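Local coordinates for protein tyrosine--tRNA ligase (Pyrococcus horikoshii, PDB 2CYC) that binds L-tyrosine and probably attaches it to tRNA(Tyr) in two steps, first activating the amino acid with ATP to give Tyr-AMP, at residues R145-I150 with R155-A160; L95-V100 with F262-P267; K192-A197 with A220-L225. All coordinates share one frame; numbering follows the deposited sequence.

Contact 1: residues R145-I150 with R155-A160; sequences RVMRSI and RQMGEA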
loop_
_atom_site.group_PDB
_atom_site.type_symbol
_atom_site.label_atom_id
_atom_site.label_comp_id
_atom_site.label_asym_id
_atom_site.label_seq_id
_atom_site.Cartn_x
_atom_site.Cartn_y
_atom_site.Cartn_z
ATOM N N ARG A 145 -4.518 -4.924 12.037
ATOM C CA ARG A 145 -5.915 -4.757 11.668
ATOM C C ARG A 145 -6.104 -5.136 10.191
ATOM O O ARG A 145 -7.035 -5.852 9.841
ATOM C CB ARG A 145 -6.339 -3.305 11.922
ATOM C CG ARG A 145 -7.814 -3.042 11.744
ATOM C CD ARG A 145 -8.657 -3.953 12.629
ATOM N NE ARG A 145 -10.095 -3.729 12.459
ATOM C CZ ARG A 145 -10.764 -2.686 12.946
ATOM N NH1 ARG A 145 -10.133 -1.747 13.650
ATOM N NH2 ARG A 145 -12.068 -2.579 12.726
ATOM N N VAL A 146 -5.207 -4.674 9.327
ATOM C CA VAL A 146 -5.315 -4.999 7.912
ATOM C C VAL A 146 -5.184 -6.507 7.718
ATOM O O VAL A 146 -5.922 -7.107 6.938
ATOM C CB VAL A 146 -4.212 -4.310 7.073
ATOM C CG1 VAL A 146 -4.336 -4.743 5.604
ATOM C CG2 VAL A 146 -4.321 -2.789 7.211
ATOM N N MET A 147 -4.238 -7.117 8.427
ATOM C CA MET A 147 -4.022 -8.557 8.324
ATOM C C MET A 147 -5.304 -9.308 8.657
ATOM O O MET A 147 -5.622 -10.309 8.025
ATOM C CB MET A 147 -2.905 -8.995 9.274
ATOM C CG MET A 147 -1.524 -8.559 8.832
ATOM S SD MET A 147 -0.260 -8.885 10.089
ATOM C CE MET A 147 -0.099 -10.647 9.945
ATOM N N ARG A 148 -6.039 -8.805 9.647
ATOM C CA ARG A 148 -7.289 -9.428 10.073
ATOM C C ARG A 148 -8.434 -9.218 9.092
ATOM O O ARG A 148 -9.424 -9.940 9.138
ATOM C CB ARG A 148 -7.726 -8.887 11.443
ATOM C CG ARG A 148 -6.933 -9.429 12.634
ATOM C CD ARG A 148 -7.620 -9.093 13.965
ATOM N NE ARG A 148 -7.485 -7.687 14.348
ATOM C CZ ARG A 148 -6.365 -7.144 14.823
ATOM N NH1 ARG A 148 -5.278 -7.891 14.978
ATOM N NH2 ARG A 148 -6.326 -5.853 15.140
ATOM N N SER A 149 -8.302 -8.240 8.201
ATOM C CA SER A 149 -9.377 -7.938 7.254
ATOM C C SER A 149 -9.199 -8.643 5.912
ATOM O O SER A 149 -9.994 -8.468 4.990
ATOM C CB SER A 149 -9.449 -6.427 7.036
ATOM O OG SER A 149 -8.408 -5.997 6.169
ATOM N N ILE A 150 -8.151 -9.453 5.829
ATOM C CA ILE A 150 -7.794 -10.196 4.629
ATOM C C ILE A 150 -8.879 -11.185 4.162
ATOM O O ILE A 150 -8.930 -11.574 2.990
ATOM C CB ILE A 150 -6.447 -10.931 4.877
ATOM C CG1 ILE A 150 -5.541 -10.750 3.669
ATOM C CG2 ILE A 150 -6.675 -12.396 5.202
ATOM C CD1 ILE A 150 -5.130 -9.304 3.457
ATOM N N ARG A 155 -9.445 -14.938 1.595
ATOM C CA ARG A 155 -8.169 -15.521 2.003
ATOM C C ARG A 155 -7.946 -15.469 3.499
ATOM O O ARG A 155 -8.648 -14.765 4.230
ATOM C CB ARG A 155 -7.003 -14.786 1.344
ATOM C CG ARG A 155 -6.889 -15.038 -0.125
ATOM C CD ARG A 155 -5.995 -14.024 -0.783
ATOM N NE ARG A 155 -6.080 -14.175 -2.226
ATOM C CZ ARG A 155 -5.550 -15.184 -2.904
ATOM N NH1 ARG A 155 -4.882 -16.130 -2.262
ATOM N NH2 ARG A 155 -5.705 -15.254 -4.220
ATOM N N GLN A 156 -6.949 -16.229 3.932
ATOM C CA GLN A 156 -6.548 -16.268 5.324
ATOM C C GLN A 156 -5.079 -15.859 5.299
ATOM O O GLN A 156 -4.400 -16.044 4.288
ATOM C CB GLN A 156 -6.699 -17.682 5.894
ATOM C CG GLN A 156 -8.137 -18.156 6.016
ATOM C CD GLN A 156 -9.036 -17.147 6.722
ATOM O OE1 GLN A 156 -8.688 -16.615 7.781
ATOM N NE2 GLN A 156 -10.203 -16.887 6.139
ATOM N N MET A 157 -4.594 -15.288 6.394
ATOM C CA MET A 157 -3.205 -14.868 6.463
ATOM C C MET A 157 -2.244 -16.034 6.251
ATOM O O MET A 157 -2.169 -16.945 7.075
ATOM C CB MET A 157 -2.921 -14.202 7.810
ATOM C CG MET A 157 -3.241 -12.714 7.840
ATOM S SD MET A 157 -2.337 -11.797 6.548
ATOM C CE MET A 157 -0.661 -12.015 7.078
ATOM N N GLY A 158 -1.516 -15.999 5.137
ATOM C CA GLY A 158 -0.558 -17.046 4.832
ATOM C C GLY A 158 0.857 -16.611 5.161
ATOM O O GLY A 158 1.170 -15.419 5.156
ATOM N N GLU A 159 1.720 -17.577 5.448
ATOM C CA GLU A 159 3.109 -17.283 5.787
ATOM C C GLU A 159 3.834 -16.465 4.717
ATOM O O GLU A 159 4.546 -15.510 5.033
ATOM C CB GLU A 159 3.885 -18.585 6.034
ATOM C CG GLU A 159 3.478 -19.344 7.293
ATOM C CD GLU A 159 3.763 -18.566 8.569
ATOM O OE1 GLU A 159 4.925 -18.145 8.767
ATOM O OE2 GLU A 159 2.827 -18.380 9.375
ATOM N N ALA A 160 3.655 -16.836 3.455
ATOM C CA ALA A 160 4.333 -16.133 2.373
ATOM C C ALA A 160 3.404 -15.321 1.477
ATOM O O ALA A 160 3.613 -15.250 0.265
ATOM C CB ALA A 160 5.125 -17.132 1.531
#
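Bends at chi2 (-57°) and chi3 (-65°) curl the M157 side chain back against the last turn of helix 143-148, where M147, itself bent at chi3 (74°), crosses it at about a right angle. This is a chain reversal following a helix in the class I synthetase catalytic domain: the helix gives way to a loop that doubles back past it, and I152, in the connection, lines the tyrosine pocket. M157 CG lies 3.4 Å from the backbone oxygen M147 O, and M157 SD is 4.0 Å from M147 CB. The two CE methyls are modelled closer than normal carbon contact allows, so their exact placing is doubtful. With an alanine in place of M157 the crossing thioether is gone, which would probably open a gap beside M147 O and CB. S149 folds back on V146: its OG (2.8 Å) and its backbone N both bond to V146 O. R155 NE is hydrogen-bonded to N80 OD1, while V146 packs on F163 of the second subunit. Across the reversal, the I150 methyl CG2 rests 3.2 Å from R155 O and 3.8 Å from M157 N.

Contact 2: residues L95-V100 with F262-P267; sequences LKYFKV and FIHDSP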
loop_
_atom_site.group_PDB
_atom_site.type_symbol
_atom_site.label_atom_id
_atom_site.label_comp_id
_atom_site.label_asym_id
_atom_site.label_seq_id
_atom_site.Cartn_x
_atom_site.Cartn_y
_atom_site.Cartn_z
ATOM N N LEU A 95 -16.103 -5.603 -18.564
ATOM C CA LEU A 95 -16.894 -4.816 -19.500
ATOM C C LEU A 95 -17.769 -5.602 -20.474
ATOM O O LEU A 95 -18.859 -5.158 -20.824
ATOM C CB LEU A 95 -15.964 -3.894 -20.299
ATOM C CG LEU A 95 -15.795 -2.459 -19.781
ATOM C CD1 LEU A 95 -15.634 -2.452 -18.269
ATOM C CD2 LEU A 95 -14.601 -1.819 -20.465
ATOM N N LYS A 96 -17.311 -6.766 -20.911
ATOM C CA LYS A 96 -18.080 -7.524 -21.885
ATOM C C LYS A 96 -19.024 -8.572 -21.338
ATOM O O LYS A 96 -19.975 -8.959 -22.016
ATOM C CB LYS A 96 -17.135 -8.157 -22.906
ATOM C CG LYS A 96 -16.476 -7.136 -23.816
ATOM C CD LYS A 96 -15.527 -7.811 -24.796
ATOM C CE LYS A 96 -14.955 -6.813 -25.796
ATOM N NZ LYS A 96 -13.991 -7.455 -26.739
ATOM N N TYR A 97 -18.773 -9.036 -20.121
ATOM C CA TYR A 97 -19.644 -10.047 -19.530
ATOM C C TYR A 97 -20.290 -9.630 -18.221
ATOM O O TYR A 97 -21.514 -9.609 -18.099
ATOM C CB TYR A 97 -18.882 -11.348 -19.277
ATOM C CG TYR A 97 -19.647 -12.297 -18.376
ATOM C CD1 TYR A 97 -20.772 -12.984 -18.846
ATOM C CD2 TYR A 97 -19.290 -12.456 -17.035
ATOM C CE1 TYR A 97 -21.520 -13.802 -18.008
ATOM C CE2 TYR A 97 -20.035 -13.271 -16.182
ATOM C CZ TYR A 97 -21.149 -13.942 -16.676
ATOM O OH TYR A 97 -21.888 -14.753 -15.846
ATOM N N PHE A 98 -19.458 -9.309 -17.238
ATOM C CA PHE A 98 -19.956 -8.966 -15.915
ATOM C C PHE A 98 -20.930 -7.803 -15.868
ATOM O O PHE A 98 -21.984 -7.902 -15.244
ATOM C CB PHE A 98 -18.786 -8.712 -14.956
ATOM C CG PHE A 98 -19.178 -8.816 -13.517
ATOM C CD1 PHE A 98 -19.776 -7.741 -12.861
ATOM C CD2 PHE A 98 -19.018 -10.017 -12.829
ATOM C CE1 PHE A 98 -20.212 -7.860 -11.539
ATOM C CE2 PHE A 98 -19.453 -10.147 -11.504
ATOM C CZ PHE A 98 -20.051 -9.062 -10.862
ATOM N N LYS A 99 -20.575 -6.702 -16.520
ATOM C CA LYS A 99 -21.425 -5.526 -16.546
ATOM C C LYS A 99 -22.831 -5.865 -17.011
ATOM O O LYS A 99 -23.801 -5.573 -16.311
ATOM C CB LYS A 99 -20.832 -4.457 -17.464
ATOM C CG LYS A 99 -21.730 -3.227 -17.657
ATOM C CD LYS A 99 -20.994 -2.144 -18.426
ATOM C CE LYS A 99 -21.798 -0.860 -18.507
ATOM N NZ LYS A 99 -23.043 -1.070 -19.284
ATOM N N VAL A 100 -22.940 -6.499 -18.179
ATOM C CA VAL A 100 -24.250 -6.841 -18.718
ATOM C C VAL A 100 -24.950 -7.926 -17.897
ATOM O O VAL A 100 -26.175 -7.936 -17.791
ATOM C CB VAL A 100 -24.160 -7.268 -20.217
ATOM C CG1 VAL A 100 -23.438 -8.592 -20.361
ATOM C CG2 VAL A 100 -25.572 -7.349 -20.819
ATOM N N PHE A 262 -26.062 -20.365 -11.800
ATOM C CA PHE A 262 -25.693 -19.114 -12.445
ATOM C C PHE A 262 -26.907 -18.508 -13.143
ATOM O O PHE A 262 -27.813 -19.224 -13.584
ATOM C CB PHE A 262 -24.540 -19.366 -13.413
ATOM C CG PHE A 262 -23.352 -20.024 -12.757
ATOM C CD1 PHE A 262 -22.984 -21.320 -13.085
ATOM C CD2 PHE A 262 -22.620 -19.351 -11.782
ATOM C CE1 PHE A 262 -21.901 -21.937 -12.451
ATOM C CE2 PHE A 262 -21.534 -19.961 -11.143
ATOM C CZ PHE A 262 -21.177 -21.252 -11.479
ATOM N N ILE A 263 -26.933 -17.185 -13.230
ATOM C CA ILE A 263 -28.074 -16.494 -13.811
ATOM C C ILE A 263 -28.470 -16.965 -15.204
ATOM O O ILE A 263 -29.648 -16.916 -15.556
ATOM C CB ILE A 263 -27.858 -14.954 -13.823
ATOM C CG1 ILE A 263 -26.598 -14.594 -14.611
ATOM C CG2 ILE A 263 -27.761 -14.434 -12.395
ATOM C CD1 ILE A 263 -26.389 -13.088 -14.713
ATOM N N HIS A 264 -27.501 -17.432 -15.990
ATOM C CA HIS A 264 -27.800 -17.906 -17.332
ATOM C C HIS A 264 -27.809 -19.430 -17.489
ATOM O O HIS A 264 -27.763 -19.938 -18.610
ATOM C CB HIS A 264 -26.821 -17.281 -18.335
ATOM C CG HIS A 264 -25.424 -17.172 -17.816
ATOM N ND1 HIS A 264 -24.657 -18.275 -17.508
ATOM C CD2 HIS A 264 -24.681 -16.090 -17.479
ATOM C CE1 HIS A 264 -23.504 -17.879 -17.000
ATOM N NE2 HIS A 264 -23.493 -16.556 -16.970
ATOM N N ASP A 265 -27.865 -20.169 -16.384
ATOM C CA ASP A 265 -27.917 -21.633 -16.494
ATOM C C ASP A 265 -29.179 -22.048 -17.271
ATOM O O ASP A 265 -30.244 -21.440 -17.121
ATOM C CB ASP A 265 -27.942 -22.291 -15.108
ATOM C CG ASP A 265 -26.551 -22.466 -14.509
ATOM O OD1 ASP A 265 -25.553 -22.318 -15.252
ATOM O OD2 ASP A 265 -26.460 -22.771 -13.297
ATOM N N SER A 266 -29.067 -23.080 -18.100
ATOM C CA SER A 266 -30.213 -23.530 -18.888
ATOM C C SER A 266 -31.287 -24.124 -17.978
ATOM O O SER A 266 -31.023 -24.439 -16.811
ATOM C CB SER A 266 -29.777 -24.591 -19.899
ATOM O OG SER A 266 -29.466 -25.810 -19.240
ATOM N N PRO A 267 -32.517 -24.281 -18.499
ATOM C CA PRO A 267 -33.592 -24.848 -17.680
ATOM C C PRO A 267 -33.190 -26.224 -17.155
ATOM O O PRO A 267 -33.434 -26.545 -15.998
ATOM C CB PRO A 267 -34.768 -24.917 -18.651
ATOM C CG PRO A 267 -34.513 -23.732 -19.558
ATOM C CD PRO A 267 -33.029 -23.851 -19.816
#
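Y97 and H264 reach for each other across the gap between helix and loop and meet in one hydrogen bond, Y97 OH to H264 NE2 at 2.7 Å. The phenol oxygen comes in at the edge of the imidazole, in its plane. For Y97, chi1 of 166° swings the ring off the helix toward the loop, and the two side chains together bridge the 11.5 Å between Y97 CA and H264 CA. The same oxygen is also bonded to the backbone N of I46, so two polar partners fix where the phenol ends.

As an aromatic pair the two rings meet at their edges, without stacking, their planes at 64° and their centroids 5.7 Å apart. Y97 CE1 to H264 CD2, at 3.9 Å, is the nearest carbon approach between them. The imidazole also meets the ring of Y45 and makes an edge-to-face pair with F358.

Backbone and carboxylate bonds shape the loop that carries H264. F262 to D265 is a type I turn, closed by D265 N to F262 O at 3.0 Å; in return F262 N gives an almost straight bond (174°) to D265 OD2, arriving from above the carboxylate plane. D265 OD2 also forms a salt bridge with K273. S266 then N-caps helix 267-276.

The contact thus ties helix 87-108 to the loop between helices 240-250 and 267-276, which also carries the KMSKS region, K251-S255, of this class I synthetase. L365 of helix 363-370 touches both Y97 and H264, helix 352-360 packs on V100 and I263, and F98 touches L72 of strand 69-72.

Contact 3: residues K192-A197 with A220-L225; sequences KAHVIA and AVHHHL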
loop_
_atom_site.group_PDB
_atom_site.type_symbol
_atom_site.label_atom_id
_atom_site.label_comp_id
_atom_site.label_asym_id
_atom_site.label_seq_id
_atom_site.Cartn_x
_atom_site.Cartn_y
_atom_site.Cartn_z
ATOM N N LYS A 192 -16.023 -6.342 7.463
ATOM C CA LYS A 192 -14.823 -5.846 8.122
ATOM C C LYS A 192 -14.311 -4.557 7.496
ATOM O O LYS A 192 -13.889 -3.643 8.206
ATOM C CB LYS A 192 -13.717 -6.898 8.088
ATOM C CG LYS A 192 -13.910 -8.021 9.093
ATOM C CD LYS A 192 -12.827 -9.069 8.915
ATOM C CE LYS A 192 -13.019 -10.233 9.870
ATOM N NZ LYS A 192 -11.939 -11.238 9.657
ATOM N N ALA A 193 -14.352 -4.484 6.168
ATOM C CA ALA A 193 -13.871 -3.293 5.470
ATOM C C ALA A 193 -14.738 -2.091 5.803
ATOM O O ALA A 193 -14.257 -0.956 5.891
ATOM C CB ALA A 193 -13.867 -3.533 3.955
ATOM N N HIS A 194 -16.030 -2.339 5.978
ATOM C CA HIS A 194 -16.961 -1.267 6.285
ATOM C C HIS A 194 -16.825 -0.807 7.741
ATOM O O HIS A 194 -16.999 0.375 8.038
ATOM C CB HIS A 194 -18.383 -1.729 5.933
ATOM C CG HIS A 194 -18.598 -1.898 4.455
ATOM N ND1 HIS A 194 -19.731 -2.473 3.918
ATOM C CD2 HIS A 194 -17.832 -1.525 3.398
ATOM C CE1 HIS A 194 -19.655 -2.444 2.599
ATOM N NE2 HIS A 194 -18.513 -1.873 2.257
ATOM N N VAL A 195 -16.492 -1.728 8.647
ATOM C CA VAL A 195 -16.304 -1.348 10.045
ATOM C C VAL A 195 -15.081 -0.408 10.129
ATOM O O VAL A 195 -15.074 0.555 10.888
ATOM C CB VAL A 195 -16.078 -2.593 10.948
ATOM C CG1 VAL A 195 -15.765 -2.159 12.388
ATOM C CG2 VAL A 195 -17.319 -3.472 10.927
ATOM N N ILE A 196 -14.054 -0.688 9.333
ATOM C CA ILE A 196 -12.862 0.155 9.315
ATOM C C ILE A 196 -13.227 1.514 8.696
ATOM O O ILE A 196 -12.859 2.566 9.213
ATOM C CB ILE A 196 -11.730 -0.508 8.503
ATOM C CG1 ILE A 196 -11.239 -1.771 9.229
ATOM C CG2 ILE A 196 -10.589 0.476 8.315
ATOM C CD1 ILE A 196 -10.340 -2.673 8.386
ATOM N N ALA A 197 -13.971 1.481 7.596
ATOM C CA ALA A 197 -14.393 2.705 6.932
ATOM C C ALA A 197 -15.121 3.626 7.920
ATOM O O ALA A 197 -14.876 4.826 7.964
ATOM C CB ALA A 197 -15.308 2.369 5.761
ATOM N N ALA A 220 -23.260 1.285 6.331
ATOM C CA ALA A 220 -22.948 -0.008 5.730
ATOM C C ALA A 220 -24.222 -0.846 5.675
ATOM O O ALA A 220 -24.943 -0.951 6.670
ATOM C CB ALA A 220 -21.884 -0.733 6.562
ATOM N N VAL A 221 -24.514 -1.424 4.512
ATOM C CA VAL A 221 -25.704 -2.264 4.358
ATOM C C VAL A 221 -25.232 -3.587 3.775
ATOM O O VAL A 221 -24.720 -3.645 2.650
ATOM C CB VAL A 221 -26.776 -1.593 3.434
ATOM C CG1 VAL A 221 -28.064 -2.437 3.409
ATOM C CG2 VAL A 221 -27.106 -0.191 3.967
ATOM N N HIS A 222 -25.411 -4.651 4.554
ATOM C CA HIS A 222 -24.948 -5.980 4.170
ATOM C C HIS A 222 -26.077 -6.939 3.876
ATOM O O HIS A 222 -27.037 -7.053 4.650
ATOM C CB HIS A 222 -24.056 -6.535 5.286
ATOM C CG HIS A 222 -22.930 -5.619 5.650
ATOM N ND1 HIS A 222 -22.623 -5.292 6.955
ATOM C CD2 HIS A 222 -22.091 -4.890 4.873
ATOM C CE1 HIS A 222 -21.650 -4.396 6.965
ATOM N NE2 HIS A 222 -21.311 -4.135 5.714
ATOM N N HIS A 223 -25.977 -7.638 2.752
ATOM C CA HIS A 223 -27.038 -8.561 2.430
ATOM C C HIS A 223 -26.641 -9.983 2.725
ATOM O O HIS A 223 -25.461 -10.310 2.788
ATOM C CB HIS A 223 -27.494 -8.413 0.972
ATOM C CG HIS A 223 -26.428 -8.671 -0.044
ATOM N ND1 HIS A 223 -26.026 -7.714 -0.955
ATOM C CD2 HIS A 223 -25.751 -9.802 -0.360
ATOM C CE1 HIS A 223 -25.152 -8.247 -1.791
ATOM N NE2 HIS A 223 -24.969 -9.512 -1.453
ATOM N N HIS A 224 -27.655 -10.810 2.919
ATOM C CA HIS A 224 -27.493 -12.221 3.230
ATOM C C HIS A 224 -26.698 -12.961 2.148
ATOM O O HIS A 224 -26.844 -12.686 0.951
ATOM C CB HIS A 224 -28.888 -12.843 3.383
ATOM C CG HIS A 224 -28.880 -14.323 3.604
ATOM N ND1 HIS A 224 -28.558 -14.895 4.816
ATOM C CD2 HIS A 224 -29.178 -15.348 2.770
ATOM C CE1 HIS A 224 -28.662 -16.209 4.720
ATOM N NE2 HIS A 224 -29.038 -16.509 3.489
ATOM N N LEU A 225 -25.848 -13.889 2.576
ATOM C CA LEU A 225 -25.070 -14.683 1.631
ATOM C C LEU A 225 -25.799 -16.004 1.366
ATOM O O LEU A 225 -25.936 -16.831 2.261
ATOM C CB LEU A 225 -23.679 -14.968 2.200
ATOM C CG LEU A 225 -22.796 -13.771 2.571
ATOM C CD1 LEU A 225 -21.482 -14.290 3.164
ATOM C CD2 LEU A 225 -22.527 -12.916 1.330
#
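H194 and H222 are joined nitrogen to nitrogen, ND1 of H194 to NE2 of H222 at 2.9 Å, with a bond angle of 154°. The imidazole planes are only 16° apart, yet the rings do not stack: they are offset, running antiparallel past one another, and meet at their edges, with centroids 5.1 Å apart. This brings H222 CD2 to 3.5 Å from H194 ND1 and sets H194 CB at the edge of the H222 ring, in its plane. A220 makes the other contact: its CB packs against H194 CB at 3.7 Å and lies 3.8 Å from H194 ND1, oblique to the ring.

The CB of H194 already faces the strand, and chi1 of -68°, with CG beside the backbone N, turns the ring so that ND1 meets H222. On strand 214-223 A220 points its CB at the helix, and H222, two residues on, reaches it with the end of its ring, whereas V221 between them points away and packs on F61. Strand 183-187, helix 191-200 and strand 214-223 make a beta-alpha-beta crossover of the Rossmann fold, the two strands lying parallel as neighbours in the sheet; the histidine pair bonds the crossing helix to the second of them.

Behind H222, its ND1 is hydrogen-bonded to E17 OE2 of strand 15-19, leaving the ring held at both nitrogens, and the nearby carboxylate would probably polarise it. Strand 15-19 also pairs with the backbone of A220 and H222. On the helix side, I176 of helix 164-178 touches H194, and A193 touches Q172. Both Q172 and Y37 bind L-tyrosine; the H194 side chain is about 5 Å from each of theirs and about 6 Å from the bound tyrosine (nearest atoms), placing H194 just behind the wall of the substrate pocket.

Overall arrangement
Contact 3 is buried in the core, contact 2 is partly buried, and contact 1 lies at the surface, its centre about 22 Å from the centre of the chain. Their chemistry differs accordingly: contact 1 rests on methionine and isoleucine packing, while contacts 2 and 3 each centre on one hydrogen bond at a histidine nitrogen, shared with a phenol in contact 2 and with a second imidazole in contact 3. Contacts 1 and 3 touch, K192 NZ bonding to R148 O and R145 packing on V195 and I196, so helices 143-148 and 191-200 are joined. Contact 2 stands apart, across the chain's centre from contact 3, and closes a long loop of chain holding both others.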